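Geranyltranstransferase (Stenotrophomonas maltophilia, PDB 7LBJ) probably builds farnesyl or a longer prenyl diphosphate by magnesium-dependent condensation of isopentenyl diphosphate with an allylic diphosphate. Local coordinates at residues A28-P33 and S47-G52; V81-A86 and F130-D135. All coordinates share one frame; numbering follows the deposited sequence.

Contact 1. Residues A28-P33 and S47-G52; sequences AALPSP and SVLGGG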
# COMPACT_ATOMS: atom_id res chain seq x y z
N ALA A 28 11.62 8.60 13.75
CA ALA A 28 11.93 9.75 12.90
C ALA A 28 11.18 9.69 11.58
O ALA A 28 10.93 10.74 10.97
CB ALA A 28 13.44 9.83 12.65
N ALA A 29 10.82 8.49 11.11
CA ALA A 29 10.16 8.32 9.81
C ALA A 29 8.65 8.56 9.83
O ALA A 29 8.06 8.79 8.77
CB ALA A 29 10.39 6.91 9.27
N LEU A 30 8.03 8.51 10.97
CA LEU A 30 6.59 8.69 11.03
C LEU A 30 6.21 10.14 11.34
O LEU A 30 6.94 10.83 12.06
CB LEU A 30 5.99 7.77 12.10
CG LEU A 30 6.07 6.29 11.76
CD1 LEU A 30 5.75 5.52 13.01
CD2 LEU A 30 5.09 5.95 10.64
N PRO A 31 5.07 10.61 10.83
CA PRO A 31 4.64 11.98 11.12
C PRO A 31 4.42 12.21 12.60
O PRO A 31 4.09 11.29 13.36
CB PRO A 31 3.32 12.11 10.35
CG PRO A 31 3.29 10.96 9.38
CD PRO A 31 4.09 9.87 10.02
N SER A 32 4.60 13.46 13.02
CA SER A 32 4.48 13.81 14.42
C SER A 32 3.03 13.75 14.87
O SER A 32 2.13 14.12 14.11
CB SER A 32 5.02 15.22 14.68
OG SER A 32 4.40 15.79 15.83
N PRO A 33 2.76 13.32 16.10
CA PRO A 33 1.39 13.35 16.61
C PRO A 33 0.83 14.75 16.78
O PRO A 33 -0.39 14.90 16.95
CB PRO A 33 1.51 12.63 17.96
CG PRO A 33 2.93 12.91 18.38
CD PRO A 33 3.73 12.87 17.12
N SER A 47 0.60 2.02 16.51
CA SER A 47 0.58 0.72 15.86
C SER A 47 1.96 0.18 15.52
O SER A 47 2.06 -0.98 15.11
CB SER A 47 -0.24 0.80 14.55
OG SER A 47 -1.56 1.27 14.81
N VAL A 48 3.04 0.97 15.64
CA VAL A 48 4.32 0.39 15.26
C VAL A 48 5.45 0.70 16.24
O VAL A 48 6.40 -0.08 16.34
CB VAL A 48 4.69 0.78 13.81
CG1 VAL A 48 5.14 2.17 13.74
CG2 VAL A 48 5.77 -0.16 13.27
N LEU A 49 5.34 1.79 17.01
CA LEU A 49 6.39 2.09 17.97
C LEU A 49 6.16 1.33 19.27
O LEU A 49 5.08 0.79 19.53
CB LEU A 49 6.49 3.60 18.25
CG LEU A 49 6.75 4.50 17.01
CD1 LEU A 49 6.86 5.97 17.35
CD2 LEU A 49 7.99 4.03 16.26
N GLY A 50 7.20 1.28 20.09
CA GLY A 50 7.11 0.68 21.40
C GLY A 50 7.73 -0.69 21.53
O GLY A 50 7.33 -1.45 22.44
N GLY A 51 8.68 -1.04 20.67
CA GLY A 51 9.49 -2.23 20.88
C GLY A 51 8.95 -3.49 20.23
O GLY A 51 8.39 -3.43 19.14
N GLY A 52 9.12 -4.64 20.90
CA GLY A 52 8.75 -5.91 20.30
C GLY A 52 9.94 -6.61 19.67
O GLY A 52 11.07 -6.10 19.64
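Leu30 and Val48 meet where the end of helix 11-29 faces the glycine-rich loop before helix 55-65, in the all-helical fold of the trans-prenyl diphosphate synthases. The sequence of this loop, Gly-Gly-Gly-Lys-Arg, is the family's GGKR-type signature, which in relatives helps to hold a substrate diphosphate. Leu30, the first residue to leave the helical conformation, turns its side chain towards the loop and presents a single methyl, CD1. Its CG lies beside the backbone N and anti to the carbonyl carbon (chi1 -68°), and the extended second torsion (chi2 167°) carries CD1 to Val48. The backbones themselves come no nearer than 9.6 Å, between Leu30 CA and Leu49 CA, and the side chains bridge that distance. The two aliphatic groups meet at a slant, and one branch of each makes the contact. Val48 answers with CG1, set between its own N and carbonyl carbon (chi1 75°). The two methyls of this beta-branched residue face different neighbours, CG1 towards Leu30 and CG2 towards Glu82 and Ala86 of helix 75-92. Leu49, which follows it, reaches the same leucine more loosely, CD2 standing 4.2 Å from Leu30 CD1; its side chain also rests on Leu26 in helix 11-29. Polar ties flank the apolar patch: Arg45 binds the carbonyl oxygens of Leu30 and Pro31, and Glu23 accepts a bond from Gly50 N. Gly50, Gly51 and Gly52 all have positive phi angles, at which a CB would be jammed against the carbonyl O of the preceding residue; this calls for glycine at all three positions. The tightest point is the methyl pair Leu30 CD1 and Val48 CG1, only 3.5 Å apart.

Contact 2. Residues V81-A86 and F130-D135; sequences VELIHA and FGLLAD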
# COMPACT_ATOMS: atom_id res chain seq x y z
N VAL A 81 9.65 -3.50 5.97
CA VAL A 81 9.00 -4.77 6.25
C VAL A 81 8.27 -4.71 7.58
O VAL A 81 7.24 -5.39 7.75
CB VAL A 81 10.00 -5.96 6.21
CG1 VAL A 81 10.53 -6.14 4.79
CG2 VAL A 81 11.15 -5.76 7.21
N GLU A 82 8.76 -3.90 8.54
CA GLU A 82 8.05 -3.76 9.81
C GLU A 82 6.77 -2.96 9.63
O GLU A 82 5.77 -3.25 10.30
CB GLU A 82 8.96 -3.09 10.86
CG GLU A 82 8.42 -3.10 12.29
CD GLU A 82 8.32 -4.49 12.91
OE1 GLU A 82 8.67 -5.48 12.24
OE2 GLU A 82 7.90 -4.60 14.08
N LEU A 83 6.77 -1.97 8.71
CA LEU A 83 5.56 -1.20 8.42
C LEU A 83 4.50 -2.05 7.73
O LEU A 83 3.30 -1.92 8.03
CB LEU A 83 5.89 0.04 7.57
CG LEU A 83 6.72 1.05 8.38
CD1 LEU A 83 7.32 2.11 7.47
CD2 LEU A 83 5.87 1.72 9.47
N ILE A 84 4.90 -2.93 6.80
CA ILE A 84 3.91 -3.83 6.21
C ILE A 84 3.34 -4.75 7.29
O ILE A 84 2.13 -4.93 7.40
CB ILE A 84 4.52 -4.62 5.04
CG1 ILE A 84 4.85 -3.66 3.88
CG2 ILE A 84 3.55 -5.72 4.57
CD1 ILE A 84 3.63 -2.88 3.36
N HIS A 85 4.22 -5.30 8.12
CA HIS A 85 3.77 -6.19 9.19
C HIS A 85 2.81 -5.46 10.13
O HIS A 85 1.72 -5.96 10.45
CB HIS A 85 4.99 -6.72 9.96
CG HIS A 85 4.65 -7.60 11.12
ND1 HIS A 85 3.97 -8.79 10.97
CD2 HIS A 85 4.92 -7.49 12.44
CE1 HIS A 85 3.82 -9.36 12.15
NE2 HIS A 85 4.38 -8.58 13.07
N ALA A 86 3.18 -4.25 10.54
CA ALA A 86 2.37 -3.50 11.50
C ALA A 86 1.00 -3.18 10.93
O ALA A 86 -0.02 -3.32 11.62
CB ALA A 86 3.09 -2.21 11.91
N PHE A 130 6.18 1.67 1.22
CA PHE A 130 6.67 1.82 -0.15
C PHE A 130 7.38 3.15 -0.34
O PHE A 130 8.40 3.23 -1.05
CB PHE A 130 5.51 1.67 -1.14
CG PHE A 130 4.97 0.27 -1.17
CD1 PHE A 130 5.73 -0.75 -1.73
CD2 PHE A 130 3.74 -0.04 -0.61
CE1 PHE A 130 5.26 -2.07 -1.77
CE2 PHE A 130 3.25 -1.38 -0.63
CZ PHE A 130 4.02 -2.38 -1.18
N GLY A 131 6.86 4.22 0.27
CA GLY A 131 7.51 5.53 0.12
C GLY A 131 8.93 5.54 0.66
O GLY A 131 9.84 6.10 0.04
N LEU A 132 9.16 4.88 1.79
CA LEU A 132 10.52 4.85 2.34
C LEU A 132 11.49 4.14 1.41
O LEU A 132 12.65 4.57 1.28
CB LEU A 132 10.51 4.17 3.70
CG LEU A 132 9.99 5.06 4.80
CD1 LEU A 132 9.73 4.19 6.02
CD2 LEU A 132 11.06 6.10 5.11
N LEU A 133 11.05 3.05 0.77
CA LEU A 133 11.90 2.38 -0.22
C LEU A 133 12.14 3.28 -1.42
O LEU A 133 13.27 3.39 -1.92
CB LEU A 133 11.28 1.06 -0.68
CG LEU A 133 11.22 -0.12 0.30
CD1 LEU A 133 10.54 -1.33 -0.37
CD2 LEU A 133 12.63 -0.45 0.82
N ALA A 134 11.07 3.89 -1.95
CA ALA A 134 11.26 4.73 -3.12
C ALA A 134 12.17 5.92 -2.82
O ALA A 134 12.85 6.42 -3.73
CB ALA A 134 9.90 5.20 -3.65
N ASP A 135 12.21 6.37 -1.57
CA ASP A 135 13.01 7.54 -1.19
C ASP A 135 14.39 7.15 -0.66
O ASP A 135 15.14 8.04 -0.26
CB ASP A 135 12.29 8.36 -0.10
CG ASP A 135 11.05 9.14 -0.62
OD1 ASP A 135 10.97 9.46 -1.83
OD2 ASP A 135 10.17 9.49 0.21
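Leu83 and Leu132 meet methyl to methyl, Leu83 CD1 to Leu132 CD1, at 3.5 Å, closer than usual for two carbons. Their side chains cross at about a right angle, and one methyl of each touches. Both leucines place CG beside the backbone N, anti to the carbonyl carbon (chi1 -68° in Leu83, -77° in Leu132), and extend the second torsion, which lets an unbranched stem deliver its methyl towards the facing helix. This tight pair includes the partly exposed Leu132, whereas the looser half of the contact is buried: Ile84 CD1 approaches Phe130 CE2 at 4.3 Å, obliquely to the ring. A flat ring suits this place because it also stacks on Phe130 of the second subunit. At the end of helix 115-134 the Asp135 carboxylate adds a polar link, hydrogen-bonded to Gln148 and His152 of the second subunit. Thus helix 75-92 packs on helix 115-134 from within the chain, helix 140-154 covers Phe130 and Leu133, helix 176-201 adds Leu190 against Ile84, and helix 55-65 lies against Val81 and Glu82.

Contacts 1 and 2 follow one another along the chain and lie about 13 Å apart between centres, joined through the loop that carries Val48. Val48 CG2 rests 3.6 Å from Ala86 CB and 4.2 Å from Leu83 CD2, so helix 75-92 backs the first contact while packing in the second. Leu125 of helix 115-134 touches both Leu30 and Leu83. Arg54 adds a polar link, bonding Val48 O and forming a salt bridge with Glu82. The active site probably lies close by: the glycine-rich loop probably borders the diphosphate site, as in relatives, and helix 75-92 leads into the aspartate-rich DDxxxxD motif that binds magnesium in relatives.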